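PDB 3WEU: L-lysine 6-oxidase from Marinomonas mediterranea, which oxidises the epsilon-amino group of L-lysine with a cysteine tryptophylquinone cofactor, releasing ammonium and the hydrogen peroxide that makes the enzyme antibacterial. Local coordinates for residues L349-K352 and D358-Q361; Q362-S367 and V521-P526; V623-A628 and H652-F657. All blocks are in the same frame, centred on the assembly; numbering follows the deposited sequence.

The three contacts follow one another along the chain, each closing before the next opens. Contacts 1 and 2 are neighbours, their centres 12 Å apart, and share the long loop between helix 336-344 and strand 381-382. Asp350 and Gln362 tie them directly, and strand 400-402 serves both, Phe402 bonding to Gln361 of contact 1 and Lys401 to contact 2. Together they form one continuous region that fastens this loop to the end of strand 518-522, 154 residues further on. Contact 3 stands apart, its centre about 41 Å from that of contact 1 and on the opposite side of the chain's centre, where it joins helix 619-625 to the approach to strand 656-661, near the C-terminus.

Contact 1: L349-K352 and D358-Q361; sequences LDNK and DQPQ. With EDO (1,2-ethanediol), chain N.
Asp350 and Gln361 hold each other by a reciprocal pair of backbone-to-side-chain hydrogen bonds within the long loop between helix 336-344 and strand 381-382, which here folds back on itself. The amide N of Asp350 donates to Gln361 OE1 over 2.9 Å in an almost straight bond (174°) that lies in the carbonyl plane on a lone pair. In return Gln361 N reaches Asp350 OD1 at 2.8 Å, meeting the carboxylate on its syn side.

One residue along, the pattern is partly repeated. Asn351 N gives its hydrogen to Gln359 OE1 at 2.8 Å, the donor tilted a little from the carbonyl plane. The return bond, from Gln359 NE2 to Asn351 OD1, is weak because it is strongly bent (130°), and the two amide planes are clearly turned against each other. Between these pairs the Asp350 carboxylate stacks on the Gln359 amide, their planes only 20° from parallel, while OD1 also lies 3.3 Å from the CD of Pro360.

Gln359 turns its amide toward Asn351 through a bend at chi2, whereas Gln361 stays extended beyond CG and spans the gap to the backbone of Asp350. A second shell fixes these groups: Gln361 NE2 bonds to Phe402 O, Asp350 OD2 takes a hydrogen bond from Gln362 NE2, Asn351 ND2 donates to Asp356 OD2, and Gln359 NE2 also bonds to Asp356 O. Thus both carboxylate oxygens of Asp350 are engaged, which would probably favour its ionised form. Leu349 instead directs its side chain onto Ala407 and Leu410 of helix 407-418. Beyond the touching residues, Lys352 holds a 1,2-ethanediol probably left from crystallisation, NZ lying 3.0 Å from its O1.

Contact 2: Q362-S367 and V521-P526; sequences QVLMSS and VNFSEP
Leu364 sets one methyl squarely over the ring of Phe523, a CH-pi contact that joins the loop before strand 381-382 to the turn leaving strand 518-522. CD2 stands 3.6 Å from the centroid of the Phe523 ring and only 14° off the ring normal, so it covers the middle of that face instead of one edge. Two torsions create the fit. Leu364 carries CG trans to its own N (chi1 170°), and Phe523 CG sits between N and the carbonyl carbon (chi1 57°), which brings the ring back alongside its own strand, with Val521 O in plane at the ring edge. The two CB atoms, Leu364 CB and Phe523 CB, follow at 3.7 Å.

Two residues before Leu364, Gln362 lies against Pro526 through its aliphatic part: CB faces the proline CB, and CG approaches Pro526 O at 3.4 Å. A bend at chi2 leads its amide elsewhere, OE1 accepting from Lys401 N and NE2 donating to Tyr357 O.

The turn that carries Phe523 is shaped by Asn522 as an Asx turn. Its OD1 accepts from Glu525 N on an in-plane lone pair and from Ser524 N above the carbonyl plane, while ND2 donates to Ser524 OG at 2.9 Å, nearly in the amide plane. Tyr576 of strand 575-579 touches both Leu364 and Phe523. No direct hydrogen bond crosses the contact; a water bridges it, accepting from Leu364 N at 3.0 Å and donating to Phe523 O at 2.8 Å.

Contact 3: V623-A628 and H652-F657; sequences VEHWSA and HELFDF
The last part of helix 619-625 and the 3-10 turn 626-628 meet a second 3-10 turn, residues 652-654, just ahead of strand 656-661, the partner of strand 675-680 in a two-stranded antiparallel sheet. Leu654 carries this contact. Its chi1 of 179° swings CG away from N, and the side chain extends from its turn and brings both methyls to the 623-628 segment. CD2 enters the angle between Ala628 and His625, lying 3.5 Å from Ala628 CB and 3.6 Å from His625 ND1. CD1 reaches further along the imidazole, 3.8 Å from His625 CE1. The leucine and histidine side chains lie at a slant to each other, and CD2 approaches the ring obliquely.

Ala628 CB also meets the Phe655 ring, at 4.2 Å from CE2, so this small side chain faces both a methyl and an aromatic ring. Leu654 CD2 in turn lies over the rim of one face of the same ring, 4.1 Å above its plane, and thereby links the two aromatic residues. The imidazole of His625 is covered on one face by CG of its neighbour Glu624, 3.5 Å above the ring centre.

Each turn is closed by its own backbone bond, Ala628 N to His625 O and Phe655 N to His652 O. Around them, Ile681 touches both His625 and Phe655, Arg650 forms a cation-pi contact with Phe655, and Ala628 is hydrogen-bonded through its backbone to Asn651. Between the two segments themselves there is neither hydrogen bond nor salt bridge. Their cohesion therefore rests on van der Waals contact of methyl groups with one another and with two rings, and depends on shape more than on any directed polar bond.

Contact 1: L349-K352 and D358-Q361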
ATOM      1  N   LEU A 349      39.704  14.467  12.004  1.00 17.52           N
ATOM      2  CA  LEU A 349      39.040  13.168  11.975  1.00 16.07           C
ATOM      3  C   LEU A 349      38.630  12.666  13.338  1.00 17.67           C
ATOM      4  O   LEU A 349      39.410  12.817  14.265  1.00 14.16           O
ATOM      5  CB  LEU A 349      39.878  12.062  11.319  1.00 16.69           C
ATOM      6  CG  LEU A 349      39.926  12.115   9.780  1.00 17.55           C
ATOM      7  CD1 LEU A 349      40.712  13.334   9.323  1.00 19.18           C
ATOM      8  CD2 LEU A 349      40.573  10.848   9.225  1.00 20.57           C
ATOM      9  N   ASP A 350      37.445  12.065  13.438  1.00 14.50           N
ATOM     10  CA  ASP A 350      37.070  11.388  14.670  1.00 17.22           C
ATOM     11  C   ASP A 350      37.993  10.176  14.863  1.00 19.69           C
ATOM     12  O   ASP A 350      38.456   9.560  13.906  1.00 17.93           O
ATOM     13  CB  ASP A 350      35.644  10.838  14.606  1.00 17.26           C
ATOM     14  CG  ASP A 350      34.596  11.902  14.803  1.00 16.94           C
ATOM     15  OD1 ASP A 350      34.980  13.076  14.885  1.00 17.64           O
ATOM     16  OD2 ASP A 350      33.382  11.568  14.825  1.00 18.83           O
ATOM     17  N   ASN A 351      38.215   9.790  16.120  1.00 18.57           N
ATOM     18  CA  ASN A 351      38.829   8.486  16.367  1.00 20.34           C
ATOM     19  C   ASN A 351      37.818   7.369  15.979  1.00 20.87           C
ATOM     20  O   ASN A 351      36.626   7.588  15.585  1.00 26.63           O
ATOM     21  CB  ASN A 351      39.240   8.409  17.841  1.00 21.68           C
ATOM     22  CG  ASN A 351      38.043   8.370  18.762  1.00 26.07           C
ATOM     23  OD1 ASN A 351      36.963   7.900  18.363  1.00 30.63           O
ATOM     24  ND2 ASN A 351      38.204   8.865  19.991  1.00 31.86           N
ATOM     25  N   LYS A 352      38.282   6.154  15.953  1.00 19.87           N
ATOM     26  CA  LYS A 352      37.386   5.060  15.615  1.00 19.71           C
ATOM     27  C   LYS A 352      37.062   4.244  16.867  1.00 21.81           C
ATOM     28  O   LYS A 352      37.060   3.016  16.836  1.00 20.20           O
ATOM     29  CB  LYS A 352      37.936   4.267  14.497  1.00 21.16           C
ATOM     30  CG  LYS A 352      37.715   5.114  13.155  1.00 23.82           C
ATOM     31  CD  LYS A 352      37.914   4.259  11.950  1.00 22.29           C
ATOM     32  CE  LYS A 352      37.610   4.922  10.631  1.00 20.65           C
ATOM     33  NZ  LYS A 352      38.368   6.156  10.484  1.00 18.64           N
ATOM     34  N   ASP A 358      31.507  13.107  21.421  1.00 19.60           N
ATOM     35  CA  ASP A 358      31.898  14.484  21.406  1.00 20.61           C
ATOM     36  C   ASP A 358      33.231  14.670  20.717  1.00 19.29           C
ATOM     37  O   ASP A 358      34.234  14.787  21.364  1.00 17.65           O
ATOM     38  CB  ASP A 358      31.903  15.102  22.820  1.00 21.77           C
ATOM     39  CG  ASP A 358      32.063  16.614  22.800  1.00 24.31           C
ATOM     40  OD1 ASP A 358      31.948  17.283  21.744  1.00 21.75           O
ATOM     41  OD2 ASP A 358      32.290  17.185  23.886  1.00 26.16           O
ATOM     42  N   GLN A 359      33.187  14.706  19.386  1.00 17.45           N
ATOM     43  CA  GLN A 359      34.338  14.556  18.529  1.00 16.19           C
ATOM     44  C   GLN A 359      34.156  15.552  17.411  1.00 15.69           C
ATOM     45  O   GLN A 359      33.046  16.038  17.197  1.00 14.15           O
ATOM     46  CB  GLN A 359      34.405  13.114  18.002  1.00 17.62           C
ATOM     47  CG  GLN A 359      34.876  12.094  19.097  1.00 19.60           C
ATOM     48  CD  GLN A 359      35.680  10.991  18.480  1.00 21.10           C
ATOM     49  OE1 GLN A 359      36.824  11.188  18.055  1.00 22.86           O
ATOM     50  NE2 GLN A 359      35.039   9.860  18.307  1.00 24.00           N
ATOM     51  N   PRO A 360      35.233  15.835  16.690  1.00 15.88           N
ATOM     52  CA  PRO A 360      35.163  16.922  15.715  1.00 15.63           C
ATOM     53  C   PRO A 360      34.119  16.748  14.571  1.00 13.81           C
ATOM     54  O   PRO A 360      33.654  17.778  14.050  1.00 13.14           O
ATOM     55  CB  PRO A 360      36.583  16.992  15.125  1.00 16.38           C
ATOM     56  CG  PRO A 360      37.439  16.131  16.039  1.00 19.49           C
ATOM     57  CD  PRO A 360      36.580  15.263  16.838  1.00 17.26           C
ATOM     58  N   GLN A 361      33.830  15.524  14.138  1.00 13.74           N
ATOM     59  CA  GLN A 361      32.868  15.341  13.025  1.00 13.69           C
ATOM     60  C   GLN A 361      31.421  15.491  13.450  1.00 13.71           C
ATOM     61  O   GLN A 361      30.547  15.457  12.601  1.00 13.14           O
ATOM     62  CB  GLN A 361      33.151  14.043  12.288  1.00 14.61           C
ATOM     63  CG  GLN A 361      34.511  14.128  11.586  1.00 14.26           C
ATOM     64  CD  GLN A 361      34.848  12.921  10.769  1.00 14.45           C
ATOM     65  OE1 GLN A 361      35.765  12.119  11.105  1.00 15.40           O
ATOM     66  NE2 GLN A 361      34.192  12.819   9.649  1.00 14.22           N
TER
HETATM   67  C1  EDO N 812      42.443   6.476  10.947  1.00 34.31           C
HETATM   68  O1  EDO N 812      41.196   5.914  11.437  1.00 32.75           O
HETATM   69  C2  EDO N 812      42.354   7.190   9.600  1.00 27.37           C
HETATM   70  O2  EDO N 812      41.165   6.841   8.905  1.00 29.11           O

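Contact 2: Q362-S367 and V521-P526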
ATOM      1  N   GLN A 362      31.168  15.714  14.755  1.00 12.93           N
ATOM      2  CA  GLN A 362      29.856  16.083  15.259  1.00 13.04           C
ATOM      3  C   GLN A 362      29.662  17.570  15.381  1.00 15.16           C
ATOM      4  O   GLN A 362      28.591  18.009  15.789  1.00 14.39           O
ATOM      5  CB  GLN A 362      29.535  15.322  16.579  1.00 13.77           C
ATOM      6  CG  GLN A 362      29.047  13.922  16.362  1.00 13.64           C
ATOM      7  CD  GLN A 362      30.062  13.065  15.584  1.00 15.85           C
ATOM      8  OE1 GLN A 362      29.940  12.845  14.386  1.00 15.01           O
ATOM      9  NE2 GLN A 362      31.074  12.601  16.271  1.00 16.40           N
ATOM     10  N   VAL A 363      30.702  18.357  15.054  1.00 15.04           N
ATOM     11  CA  VAL A 363      30.657  19.783  15.096  1.00 15.10           C
ATOM     12  C   VAL A 363      30.374  20.341  13.701  1.00 16.19           C
ATOM     13  O   VAL A 363      31.098  20.096  12.743  1.00 14.39           O
ATOM     14  CB  VAL A 363      31.985  20.361  15.605  1.00 14.99           C
ATOM     15  CG1 VAL A 363      31.902  21.858  15.784  1.00 16.12           C
ATOM     16  CG2 VAL A 363      32.338  19.761  16.988  1.00 15.44           C
ATOM     17  N   LEU A 364      29.327  21.133  13.612  1.00 15.50           N
ATOM     18  CA  LEU A 364      28.968  21.726  12.325  1.00 13.89           C
ATOM     19  C   LEU A 364      29.785  22.968  12.057  1.00 12.71           C
ATOM     20  O   LEU A 364      30.409  23.055  11.028  1.00 13.64           O
ATOM     21  CB  LEU A 364      27.510  22.123  12.344  1.00 12.87           C
ATOM     22  CG  LEU A 364      27.045  22.961  11.167  1.00 13.47           C
ATOM     23  CD1 LEU A 364      27.152  22.104   9.933  1.00 14.27           C
ATOM     24  CD2 LEU A 364      25.615  23.473  11.363  1.00 14.15           C
ATOM     25  N   MET A 365      29.736  23.947  12.970  1.00 13.49           N
ATOM     26  CA  MET A 365      30.244  25.320  12.719  1.00 13.47           C
ATOM     27  C   MET A 365      31.563  25.609  13.441  1.00 14.89           C
ATOM     28  O   MET A 365      31.849  25.009  14.492  1.00 14.34           O
ATOM     29  CB  MET A 365      29.265  26.403  13.198  1.00 14.04           C
ATOM     30  CG  MET A 365      27.897  26.395  12.607  1.00 14.17           C
ATOM     31  SD  MET A 365      28.011  26.678  10.829  1.00 16.20           S
ATOM     32  CE  MET A 365      26.304  27.040  10.480  1.00 16.85           C
ATOM     33  N   SER A 366      32.263  26.612  12.970  1.00 13.91           N
ATOM     34  CA  SER A 366      33.468  27.151  13.708  1.00 14.98           C
ATOM     35  C   SER A 366      33.095  27.730  15.061  1.00 17.73           C
ATOM     36  O   SER A 366      33.884  27.628  15.978  1.00 15.95           O
ATOM     37  CB  SER A 366      34.079  28.271  12.843  1.00 15.56           C
ATOM     38  OG  SER A 366      33.045  29.185  12.469  1.00 17.46           O
ATOM     39  N   SER A 367      31.889  28.310  15.191  1.00 16.78           N
ATOM     40  CA  SER A 367      31.422  28.953  16.385  1.00 19.12           C
ATOM     41  C   SER A 367      29.948  29.167  16.272  1.00 22.13           C
ATOM     42  O   SER A 367      29.413  29.222  15.183  1.00 19.16           O
ATOM     43  CB  SER A 367      32.030  30.328  16.483  1.00 21.46           C
ATOM     44  OG  SER A 367      31.655  31.008  17.603  1.00 24.20           O
ATOM     45  N   VAL A 521      20.646  17.337   9.175  1.00 13.35           N
ATOM     46  CA  VAL A 521      21.532  16.784  10.229  1.00 13.64           C
ATOM     47  C   VAL A 521      21.521  17.672  11.490  1.00 14.61           C
ATOM     48  O   VAL A 521      21.825  18.880  11.466  1.00 14.52           O
ATOM     49  CB  VAL A 521      22.989  16.651   9.735  1.00 15.10           C
ATOM     50  CG1 VAL A 521      23.808  15.862  10.734  1.00 15.11           C
ATOM     51  CG2 VAL A 521      23.023  15.999   8.328  1.00 13.81           C
ATOM     52  N   ASN A 522      21.165  17.054  12.620  1.00 15.42           N
ATOM     53  CA  ASN A 522      21.140  17.747  13.894  1.00 13.76           C
ATOM     54  C   ASN A 522      22.565  18.214  14.213  1.00 14.08           C
ATOM     55  O   ASN A 522      23.526  17.431  14.020  1.00 13.51           O
ATOM     56  CB  ASN A 522      20.708  16.784  15.028  1.00 13.05           C
ATOM     57  CG  ASN A 522      20.961  17.390  16.374  1.00 13.25           C
ATOM     58  OD1 ASN A 522      21.987  17.165  16.979  1.00 14.52           O
ATOM     59  ND2 ASN A 522      20.110  18.297  16.755  1.00 14.13           N
ATOM     60  N   PHE A 523      22.711  19.384  14.813  1.00 13.18           N
ATOM     61  CA  PHE A 523      24.046  19.773  15.214  1.00 15.27           C
ATOM     62  C   PHE A 523      24.175  20.223  16.689  1.00 15.33           C
ATOM     63  O   PHE A 523      25.100  20.939  17.047  1.00 16.68           O
ATOM     64  CB  PHE A 523      24.603  20.813  14.284  1.00 14.66           C
ATOM     65  CG  PHE A 523      23.781  22.058  14.154  1.00 14.75           C
ATOM     66  CD1 PHE A 523      24.100  23.178  14.877  1.00 16.31           C
ATOM     67  CD2 PHE A 523      22.782  22.162  13.197  1.00 14.29           C
ATOM     68  CE1 PHE A 523      23.412  24.383  14.730  1.00 16.84           C
ATOM     69  CE2 PHE A 523      22.066  23.359  13.053  1.00 15.45           C
ATOM     70  CZ  PHE A 523      22.369  24.464  13.830  1.00 16.15           C
ATOM     71  N   SER A 524      23.262  19.802  17.528  1.00 15.42           N
ATOM     72  CA  SER A 524      23.230  20.279  18.940  1.00 14.76           C
ATOM     73  C   SER A 524      23.584  19.184  19.910  1.00 16.48           C
ATOM     74  O   SER A 524      24.040  19.447  21.016  1.00 14.24           O
ATOM     75  CB  SER A 524      21.851  20.817  19.309  1.00 14.95           C
ATOM     76  OG  SER A 524      20.856  19.830  19.145  1.00 12.82           O
ATOM     77  N   GLU A 525      23.353  17.936  19.542  1.00 16.46           N
ATOM     78  CA  GLU A 525      23.558  16.804  20.466  1.00 16.62           C
ATOM     79  C   GLU A 525      24.369  15.754  19.728  1.00 16.47           C
ATOM     80  O   GLU A 525      23.849  15.048  18.832  1.00 15.18           O
ATOM     81  CB  GLU A 525      22.222  16.182  20.886  1.00 18.68           C
ATOM     82  CG  GLU A 525      21.445  17.063  21.882  1.00 20.17           C
ATOM     83  CD  GLU A 525      22.098  17.014  23.272  1.00 20.34           C
ATOM     84  OE1 GLU A 525      23.081  16.271  23.502  1.00 19.97           O
ATOM     85  OE2 GLU A 525      21.674  17.820  24.068  1.00 23.72           O
ATOM     86  N   PRO A 526      25.646  15.614  20.112  1.00 17.68           N
ATOM     87  CA  PRO A 526      26.546  14.760  19.346  1.00 16.73           C
ATOM     88  C   PRO A 526      26.099  13.324  19.187  1.00 16.85           C
ATOM     89  O   PRO A 526      26.428  12.669  18.178  1.00 15.67           O
ATOM     90  CB  PRO A 526      27.812  14.798  20.184  1.00 17.40           C
ATOM     91  CG  PRO A 526      27.832  16.224  20.741  1.00 18.64           C
ATOM     92  CD  PRO A 526      26.376  16.531  21.036  1.00 18.43           C
TER
HETATM   93  O   HOH W   1      27.743  21.434  16.154  1.00 19.37           O

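Contact 3: V623-A628 and H652-F657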
ATOM      1  N   VAL A 623      13.776   3.407  -9.477  1.00 16.58           N
ATOM      2  CA  VAL A 623      14.094   2.077  -9.930  1.00 17.36           C
ATOM      3  C   VAL A 623      13.785   1.844 -11.418  1.00 16.64           C
ATOM      4  O   VAL A 623      14.553   1.208 -12.122  1.00 19.15           O
ATOM      5  CB  VAL A 623      13.366   1.027  -9.038  1.00 16.60           C
ATOM      6  CG1 VAL A 623      13.549  -0.375  -9.609  1.00 17.85           C
ATOM      7  CG2 VAL A 623      13.958   1.048  -7.665  1.00 17.42           C
ATOM      8  N   GLU A 624      12.703   2.395 -11.888  1.00 17.37           N
ATOM      9  CA  GLU A 624      12.254   2.216 -13.294  1.00 18.21           C
ATOM     10  C   GLU A 624      12.907   3.254 -14.240  1.00 18.37           C
ATOM     11  O   GLU A 624      13.308   2.906 -15.365  1.00 17.63           O
ATOM     12  CB  GLU A 624      10.748   2.366 -13.371  1.00 20.09           C
ATOM     13  CG  GLU A 624      10.278   2.060 -14.797  1.00 22.55           C
ATOM     14  CD  GLU A 624       8.782   1.890 -14.945  1.00 26.60           C
ATOM     15  OE1 GLU A 624       8.009   2.152 -14.006  1.00 23.23           O
ATOM     16  OE2 GLU A 624       8.371   1.514 -16.044  1.00 28.26           O
ATOM     17  N   HIS A 625      13.080   4.484 -13.766  1.00 16.18           N
ATOM     18  CA  HIS A 625      13.405   5.597 -14.666  1.00 16.53           C
ATOM     19  C   HIS A 625      14.730   6.372 -14.483  1.00 16.22           C
ATOM     20  O   HIS A 625      14.892   7.422 -15.042  1.00 16.71           O
ATOM     21  CB  HIS A 625      12.293   6.525 -14.626  1.00 17.22           C
ATOM     22  CG  HIS A 625      11.041   5.936 -15.158  1.00 18.73           C
ATOM     23  ND1 HIS A 625      10.917   5.545 -16.473  1.00 20.57           N
ATOM     24  CD2 HIS A 625       9.843   5.705 -14.577  1.00 21.20           C
ATOM     25  CE1 HIS A 625       9.689   5.104 -16.697  1.00 20.16           C
ATOM     26  NE2 HIS A 625       9.007   5.196 -15.567  1.00 20.32           N
ATOM     27  N   TRP A 626      15.660   5.783 -13.747  1.00 16.22           N
ATOM     28  CA  TRP A 626      17.035   6.299 -13.532  1.00 16.49           C
ATOM     29  C   TRP A 626      17.648   6.804 -14.849  1.00 17.48           C
ATOM     30  O   TRP A 626      18.345   7.830 -14.883  1.00 18.59           O
ATOM     31  CB  TRP A 626      17.894   5.259 -12.811  1.00 16.61           C
ATOM     32  CG  TRP A 626      17.928   3.954 -13.510  1.00 17.34           C
ATOM     33  CD1 TRP A 626      16.973   2.983 -13.435  1.00 16.09           C
ATOM     34  CD2 TRP A 626      18.885   3.503 -14.484  1.00 16.16           C
ATOM     35  NE1 TRP A 626      17.287   1.942 -14.286  1.00 17.55           N
ATOM     36  CE2 TRP A 626      18.462   2.227 -14.925  1.00 17.33           C
ATOM     37  CE3 TRP A 626      20.056   4.051 -15.036  1.00 15.72           C
ATOM     38  CZ2 TRP A 626      19.151   1.495 -15.900  1.00 19.01           C
ATOM     39  CZ3 TRP A 626      20.768   3.308 -15.951  1.00 16.30           C
ATOM     40  CH2 TRP A 626      20.295   2.046 -16.418  1.00 19.18           C
ATOM     41  N   SER A 627      17.433   6.063 -15.932  1.00 17.46           N
ATOM     42  CA  SER A 627      18.102   6.338 -17.157  1.00 16.37           C
ATOM     43  C   SER A 627      17.598   7.544 -17.852  1.00 15.97           C
ATOM     44  O   SER A 627      18.201   7.968 -18.866  1.00 17.72           O
ATOM     45  CB  SER A 627      18.133   5.139 -18.123  1.00 17.51           C
ATOM     46  OG  SER A 627      16.858   4.827 -18.623  1.00 16.88           O
ATOM     47  N   ALA A 628      16.509   8.132 -17.348  1.00 15.56           N
ATOM     48  CA  ALA A 628      15.956   9.318 -17.951  1.00 15.85           C
ATOM     49  C   ALA A 628      16.714  10.582 -17.528  1.00 16.09           C
ATOM     50  O   ALA A 628      16.560  11.638 -18.149  1.00 15.15           O
ATOM     51  CB  ALA A 628      14.514   9.478 -17.550  1.00 16.71           C
ATOM     52  N   HIS A 652      13.325  14.383 -21.508  1.00 16.59           N
ATOM     53  CA  HIS A 652      12.286  15.287 -21.041  1.00 16.54           C
ATOM     54  C   HIS A 652      10.903  14.743 -21.388  1.00 19.89           C
ATOM     55  O   HIS A 652       9.919  14.991 -20.650  1.00 17.95           O
ATOM     56  CB  HIS A 652      12.401  16.655 -21.692  1.00 17.61           C
ATOM     57  CG  HIS A 652      13.658  17.370 -21.362  1.00 18.03           C
ATOM     58  ND1 HIS A 652      13.988  17.743 -20.082  1.00 18.01           N
ATOM     59  CD2 HIS A 652      14.699  17.739 -22.162  1.00 18.26           C
ATOM     60  CE1 HIS A 652      15.162  18.353 -20.114  1.00 19.91           C
ATOM     61  NE2 HIS A 652      15.612  18.364 -21.365  1.00 18.24           N
ATOM     62  N   GLU A 653      10.839  13.959 -22.465  1.00 20.41           N
ATOM     63  CA  GLU A 653       9.548  13.444 -22.935  1.00 25.12           C
ATOM     64  C   GLU A 653       8.870  12.468 -21.987  1.00 24.62           C
ATOM     65  O   GLU A 653       7.653  12.304 -22.043  1.00 23.21           O
ATOM     66  CB  GLU A 653       9.691  12.860 -24.345  1.00 29.56           C
ATOM     67  CG  GLU A 653       9.870  14.012 -25.340  1.00 39.55           C
ATOM     68  CD  GLU A 653       9.630  13.630 -26.839  1.00 54.18           C
ATOM     69  OE1 GLU A 653       9.729  12.439 -27.219  1.00 63.11           O
ATOM     70  OE2 GLU A 653       9.342  14.526 -27.664  1.00 58.11           O
ATOM     71  N   LEU A 654       9.652  11.851 -21.107  1.00 20.60           N
ATOM     72  CA  LEU A 654       9.119  11.010 -20.059  1.00 22.60           C
ATOM     73  C   LEU A 654       8.202  11.711 -19.079  1.00 21.10           C
ATOM     74  O   LEU A 654       7.296  11.105 -18.493  1.00 21.92           O
ATOM     75  CB  LEU A 654      10.263  10.345 -19.307  1.00 21.31           C
ATOM     76  CG  LEU A 654       9.812   9.442 -18.157  1.00 22.88           C
ATOM     77  CD1 LEU A 654       9.059   8.235 -18.691  1.00 25.38           C
ATOM     78  CD2 LEU A 654      11.019   8.985 -17.381  1.00 24.60           C
ATOM     79  N   PHE A 655       8.467  12.974 -18.827  1.00 18.92           N
ATOM     80  CA  PHE A 655       7.887  13.643 -17.686  1.00 18.87           C
ATOM     81  C   PHE A 655       6.673  14.441 -18.139  1.00 22.80           C
ATOM     82  O   PHE A 655       6.657  14.980 -19.230  1.00 28.52           O
ATOM     83  CB  PHE A 655       8.938  14.555 -17.034  1.00 17.90           C
ATOM     84  CG  PHE A 655      10.115  13.832 -16.515  1.00 19.17           C
ATOM     85  CD1 PHE A 655      10.051  13.237 -15.273  1.00 19.24           C
ATOM     86  CD2 PHE A 655      11.282  13.734 -17.230  1.00 18.17           C
ATOM     87  CE1 PHE A 655      11.121  12.542 -14.771  1.00 19.62           C
ATOM     88  CE2 PHE A 655      12.338  12.991 -16.780  1.00 16.74           C
ATOM     89  CZ  PHE A 655      12.289  12.443 -15.501  1.00 17.76           C
ATOM     90  N   ASP A 656       5.655  14.485 -17.327  1.00 20.40           N
ATOM     91  CA  ASP A 656       4.613  15.441 -17.463  1.00 21.56           C
ATOM     92  C   ASP A 656       4.887  16.608 -16.573  1.00 20.19           C
ATOM     93  O   ASP A 656       5.778  16.557 -15.686  1.00 17.22           O
ATOM     94  CB  ASP A 656       3.302  14.828 -16.986  1.00 26.25           C
ATOM     95  CG  ASP A 656       2.537  14.151 -18.049  1.00 37.43           C
ATOM     96  OD1 ASP A 656       3.154  13.571 -19.028  1.00 37.74           O
ATOM     97  OD2 ASP A 656       1.304  14.154 -17.804  1.00 35.25           O
ATOM     98  N   PHE A 657       4.036  17.608 -16.687  1.00 19.22           N
ATOM     99  CA  PHE A 657       4.275  18.843 -16.017  1.00 22.13           C
ATOM    100  C   PHE A 657       2.981  19.520 -15.700  1.00 23.60           C
ATOM    101  O   PHE A 657       2.124  19.556 -16.545  1.00 23.06           O
ATOM    102  CB  PHE A 657       5.105  19.703 -16.938  1.00 23.53           C
ATOM    103  CG  PHE A 657       5.280  21.092 -16.481  1.00 23.51           C
ATOM    104  CD1 PHE A 657       6.238  21.377 -15.534  1.00 24.61           C
ATOM    105  CD2 PHE A 657       4.519  22.139 -17.025  1.00 25.34           C
ATOM    106  CE1 PHE A 657       6.472  22.697 -15.111  1.00 22.09           C
ATOM    107  CE2 PHE A 657       4.716  23.434 -16.583  1.00 24.75           C
ATOM    108  CZ  PHE A 657       5.691  23.712 -15.611  1.00 25.06           C
TER